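Cyclic nucleotide-binding protein (Ruegeria pomeroyi, PDB 3FX3) probably acts as a DNA-binding transcription factor of the Crp type, pairing a cyclic nucleotide-binding domain with a helix-turn-helix domain. Local coordinates at residues Q9-L18 with Q53-G61. Sequence-based numbering, arbitrary orientation.
Sequences QKAIARNSLL and QAIHVVIDG. With PO4 (phosphate ion), chain F.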
loop_
_atom_site.group_PDB
_atom_site.type_symbol
_atom_site.label_atom_id
_atom_site.label_comp_id
_atom_site.label_asym_id
_atom_site.label_seq_id
_atom_site.Cartn_x
_atom_site.Cartn_y
_atom_site.Cartn_z
ATOM N N GLN B 9 2.149 -5.459 -25.899
ATOM C CA GLN B 9 3.149 -5.220 -24.849
ATOM C C GLN B 9 2.761 -3.999 -24.020
ATOM O O GLN B 9 2.863 -4.002 -22.788
ATOM C CB GLN B 9 4.541 -5.014 -25.452
ATOM C CG GLN B 9 5.108 -6.228 -26.177
ATOM C CD GLN B 9 4.464 -6.486 -27.530
ATOM O OE1 GLN B 9 3.805 -5.629 -28.111
ATOM N NE2 GLN B 9 4.604 -7.706 -28.004
ATOM N N LYS B 10 2.287 -2.959 -24.701
ATOM C CA LYS B 10 1.850 -1.751 -24.023
ATOM C C LYS B 10 0.635 -2.023 -23.097
ATOM O O LYS B 10 0.544 -1.429 -22.002
ATOM C CB LYS B 10 1.534 -0.649 -25.030
ATOM C CG LYS B 10 2.771 -0.033 -25.720
ATOM C CD LYS B 10 2.318 0.955 -26.848
ATOM C CE LYS B 10 3.518 1.620 -27.570
ATOM N NZ LYS B 10 3.131 2.481 -28.759
ATOM N N ALA B 11 -0.261 -2.930 -23.515
ATOM C CA ALA B 11 -1.409 -3.348 -22.657
ATOM C C ALA B 11 -0.884 -3.994 -21.375
ATOM O O ALA B 11 -1.349 -3.677 -20.288
ATOM C CB ALA B 11 -2.377 -4.306 -23.410
ATOM N N ILE B 12 0.113 -4.867 -21.496
ATOM C CA ILE B 12 0.779 -5.423 -20.300
ATOM C C ILE B 12 1.380 -4.311 -19.408
ATOM O O ILE B 12 1.155 -4.302 -18.184
ATOM C CB ILE B 12 1.836 -6.466 -20.676
ATOM C CG1 ILE B 12 1.155 -7.711 -21.247
ATOM C CG2 ILE B 12 2.700 -6.874 -19.458
ATOM C CD1 ILE B 12 2.128 -8.682 -21.939
ATOM N N ALA B 13 2.084 -3.353 -20.013
ATOM C CA ALA B 13 2.686 -2.256 -19.249
ATOM C C ALA B 13 1.658 -1.402 -18.486
ATOM O O ALA B 13 1.973 -0.845 -17.429
ATOM C CB ALA B 13 3.557 -1.364 -20.154
ATOM N N ARG B 14 0.440 -1.297 -19.026
ATOM C CA ARG B 14 -0.632 -0.513 -18.379
ATOM C C ARG B 14 -1.088 -1.058 -17.018
ATOM O O ARG B 14 -1.688 -0.349 -16.242
ATOM C CB ARG B 14 -1.809 -0.353 -19.330
ATOM C CG ARG B 14 -1.543 0.644 -20.472
ATOM C CD ARG B 14 -2.598 0.532 -21.562
ATOM N NE ARG B 14 -2.438 1.562 -22.586
ATOM C CZ ARG B 14 -2.862 2.826 -22.466
ATOM N NH1 ARG B 14 -3.487 3.250 -21.370
ATOM N NH2 ARG B 14 -2.668 3.682 -23.457
ATOM N N ASN B 15 -0.767 -2.306 -16.726
ATOM C CA ASN B 15 -1.033 -2.873 -15.414
ATOM C C ASN B 15 -0.015 -2.467 -14.343
ATOM O O ASN B 15 -0.228 -2.738 -13.166
ATOM C CB ASN B 15 -1.065 -4.405 -15.526
ATOM C CG ASN B 15 -2.195 -4.902 -16.405
ATOM O OD1 ASN B 15 -3.276 -4.299 -16.466
ATOM N ND2 ASN B 15 -1.950 -6.000 -17.100
ATOM N N SER B 16 1.091 -1.838 -14.739
ATOM C CA SER B 16 2.138 -1.487 -13.783
ATOM C C SER B 16 1.769 -0.282 -12.906
ATOM O O SER B 16 1.010 0.593 -13.302
ATOM C CB SER B 16 3.448 -1.181 -14.499
ATOM O OG SER B 16 3.389 0.056 -15.201
ATOM N N LEU B 17 2.331 -0.259 -11.719
ATOM C CA LEU B 17 2.219 0.876 -10.819
ATOM C C LEU B 17 2.540 2.228 -11.487
ATOM O O LEU B 17 1.788 3.202 -11.336
ATOM C CB LEU B 17 3.163 0.648 -9.634
ATOM C CG LEU B 17 3.090 1.658 -8.520
ATOM C CD1 LEU B 17 1.731 1.428 -7.821
ATOM C CD2 LEU B 17 4.275 1.527 -7.548
ATOM N N LEU B 18 3.649 2.288 -12.214
ATOM C CA LEU B 18 4.031 3.512 -12.924
ATOM C C LEU B 18 2.905 4.004 -13.838
ATOM O O LEU B 18 2.472 5.155 -13.755
ATOM C CB LEU B 18 5.268 3.278 -13.768
ATOM C CG LEU B 18 5.749 4.454 -14.614
ATOM C CD1 LEU B 18 6.225 5.634 -13.747
ATOM C CD2 LEU B 18 6.868 3.967 -15.526
ATOM N N GLN B 53 18.805 5.822 -15.261
ATOM C CA GLN B 53 18.447 6.616 -16.422
ATOM C C GLN B 53 17.091 6.255 -16.995
ATOM O O GLN B 53 16.664 6.869 -17.950
ATOM C CB GLN B 53 19.490 6.417 -17.511
ATOM C CG GLN B 53 20.865 6.889 -17.140
ATOM C CD GLN B 53 21.885 6.432 -18.171
ATOM O OE1 GLN B 53 22.083 5.204 -18.405
ATOM N NE2 GLN B 53 22.502 7.404 -18.828
ATOM N N ALA B 54 16.434 5.251 -16.427
ATOM C CA ALA B 54 15.131 4.816 -16.895
ATOM C C ALA B 54 14.378 4.195 -15.752
ATOM O O ALA B 54 14.981 3.783 -14.728
ATOM C CB ALA B 54 15.270 3.786 -18.054
ATOM N N ILE B 55 13.061 4.134 -15.923
ATOM C CA ILE B 55 12.194 3.385 -15.048
ATOM C C ILE B 55 11.798 2.134 -15.820
ATOM O O ILE B 55 11.593 2.191 -17.026
ATOM C CB ILE B 55 10.940 4.190 -14.678
ATOM C CG1 ILE B 55 11.335 5.495 -13.950
ATOM C CG2 ILE B 55 10.031 3.382 -13.793
ATOM C CD1 ILE B 55 10.138 6.448 -13.700
ATOM N N HIS B 56 11.658 1.029 -15.117
ATOM C CA HIS B 56 11.563 -0.291 -15.742
ATOM C C HIS B 56 10.240 -0.961 -15.512
ATOM O O HIS B 56 9.723 -0.953 -14.412
ATOM C CB HIS B 56 12.703 -1.182 -15.234
ATOM C CG HIS B 56 14.006 -0.463 -15.150
ATOM N ND1 HIS B 56 14.778 -0.189 -16.256
ATOM C CD2 HIS B 56 14.651 0.094 -14.094
ATOM C CE1 HIS B 56 15.857 0.478 -15.884
ATOM N NE2 HIS B 56 15.807 0.661 -14.575
ATOM N N VAL B 57 9.723 -1.569 -16.569
ATOM C CA VAL B 57 8.494 -2.313 -16.532
ATOM C C VAL B 57 8.682 -3.683 -17.208
ATOM O O VAL B 57 9.002 -3.757 -18.418
ATOM C CB VAL B 57 7.376 -1.557 -17.269
ATOM C CG1 VAL B 57 6.066 -2.310 -17.102
ATOM C CG2 VAL B 57 7.235 -0.095 -16.753
ATOM N N VAL B 58 8.504 -4.758 -16.446
ATOM C CA VAL B 58 8.634 -6.112 -16.990
ATOM C C VAL B 58 7.419 -6.402 -17.870
ATOM O O VAL B 58 6.289 -6.152 -17.452
ATOM C CB VAL B 58 8.758 -7.155 -15.880
ATOM C CG1 VAL B 58 8.995 -8.582 -16.475
ATOM C CG2 VAL B 58 9.876 -6.753 -14.919
ATOM N N ILE B 59 7.660 -6.817 -19.115
ATOM C CA ILE B 59 6.609 -7.217 -20.036
ATOM C C ILE B 59 6.438 -8.731 -19.990
ATOM O O ILE B 59 5.315 -9.239 -20.088
ATOM C CB ILE B 59 6.932 -6.803 -21.463
ATOM C CG1 ILE B 59 7.127 -5.283 -21.540
ATOM C CG2 ILE B 59 5.851 -7.301 -22.434
ATOM C CD1 ILE B 59 6.029 -4.434 -20.883
ATOM N N ASP B 60 7.542 -9.447 -19.814
ATOM C CA ASP B 60 7.515 -10.911 -19.736
ATOM C C ASP B 60 8.725 -11.409 -18.968
ATOM O O ASP B 60 9.798 -10.804 -19.066
ATOM C CB ASP B 60 7.574 -11.524 -21.147
ATOM C CG ASP B 60 7.218 -13.017 -21.154
ATOM O OD1 ASP B 60 6.074 -13.370 -20.786
ATOM O OD2 ASP B 60 8.089 -13.835 -21.475
ATOM N N GLY B 61 8.583 -12.507 -18.233
ATOM C CA GLY B 61 9.718 -13.110 -17.518
ATOM C C GLY B 61 9.857 -12.601 -16.099
ATOM O O GLY B 61 8.970 -11.951 -15.581
HETATM P P PO4 F . 5.778 3.775 -30.942
HETATM O O1 PO4 F . 7.034 4.586 -30.681
HETATM O O2 PO4 F . 5.531 2.738 -29.856
HETATM O O3 PO4 F . 4.630 4.760 -31.069
HETATM O O4 PO4 F . 5.961 2.976 -32.219
#
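Val-57 CG1 rests against both Ala-13 and Ser-16 in the tightly packed part of the contact, 3.9 Å from Ser-16 CB and 4.1 Å from Ala-13 CB; the small side chain of Ala-13 lets the helix come close to the strand. The same methyl of Ala-13 meets Ile-59 CD1, which also rests on the carbonyl oxygen of Gln-9. Ile-12 packs here too, CG2 lying 3.6 Å from Ile-59 O and CD1 against Ile-59 CG2. Further along, Leu-18 and Ile-55 meet through two branches: chi1 (177°) and chi2 (65°) of Leu-18 together bring CD2 to 3.7 Å from Ile-55 CG2 and CD1 against Ile-55 CD1, with CD2 also 4.3 Å from Val-57 CG2. Ser-16 suits the turn between helices 7-13 and 17-20, because its buried hydroxyl donates to Ala-13 O (OG to O 2.8 Å) and also caps Ile-19 N. Replacing Ser-16 by alanine would keep CB against Val-57 but is likely to leave Ile-19 N without its cap and Ala-13 O with one bond fewer. Toward solvent the fit is looser: CB and CG of Gln-9 merely graze Ile-59 CG2, at 4.0 Å, and Lys-10 points away, its NZ bonded at 2.7 Å to O2 of a phosphate probably from the crystallisation liquor. Apolar side chains thus seat the N-terminal helices on the sheet of strand 54-58, an antiparallel layer of the cupin-like beta roll of cyclic nucleotide-binding domains.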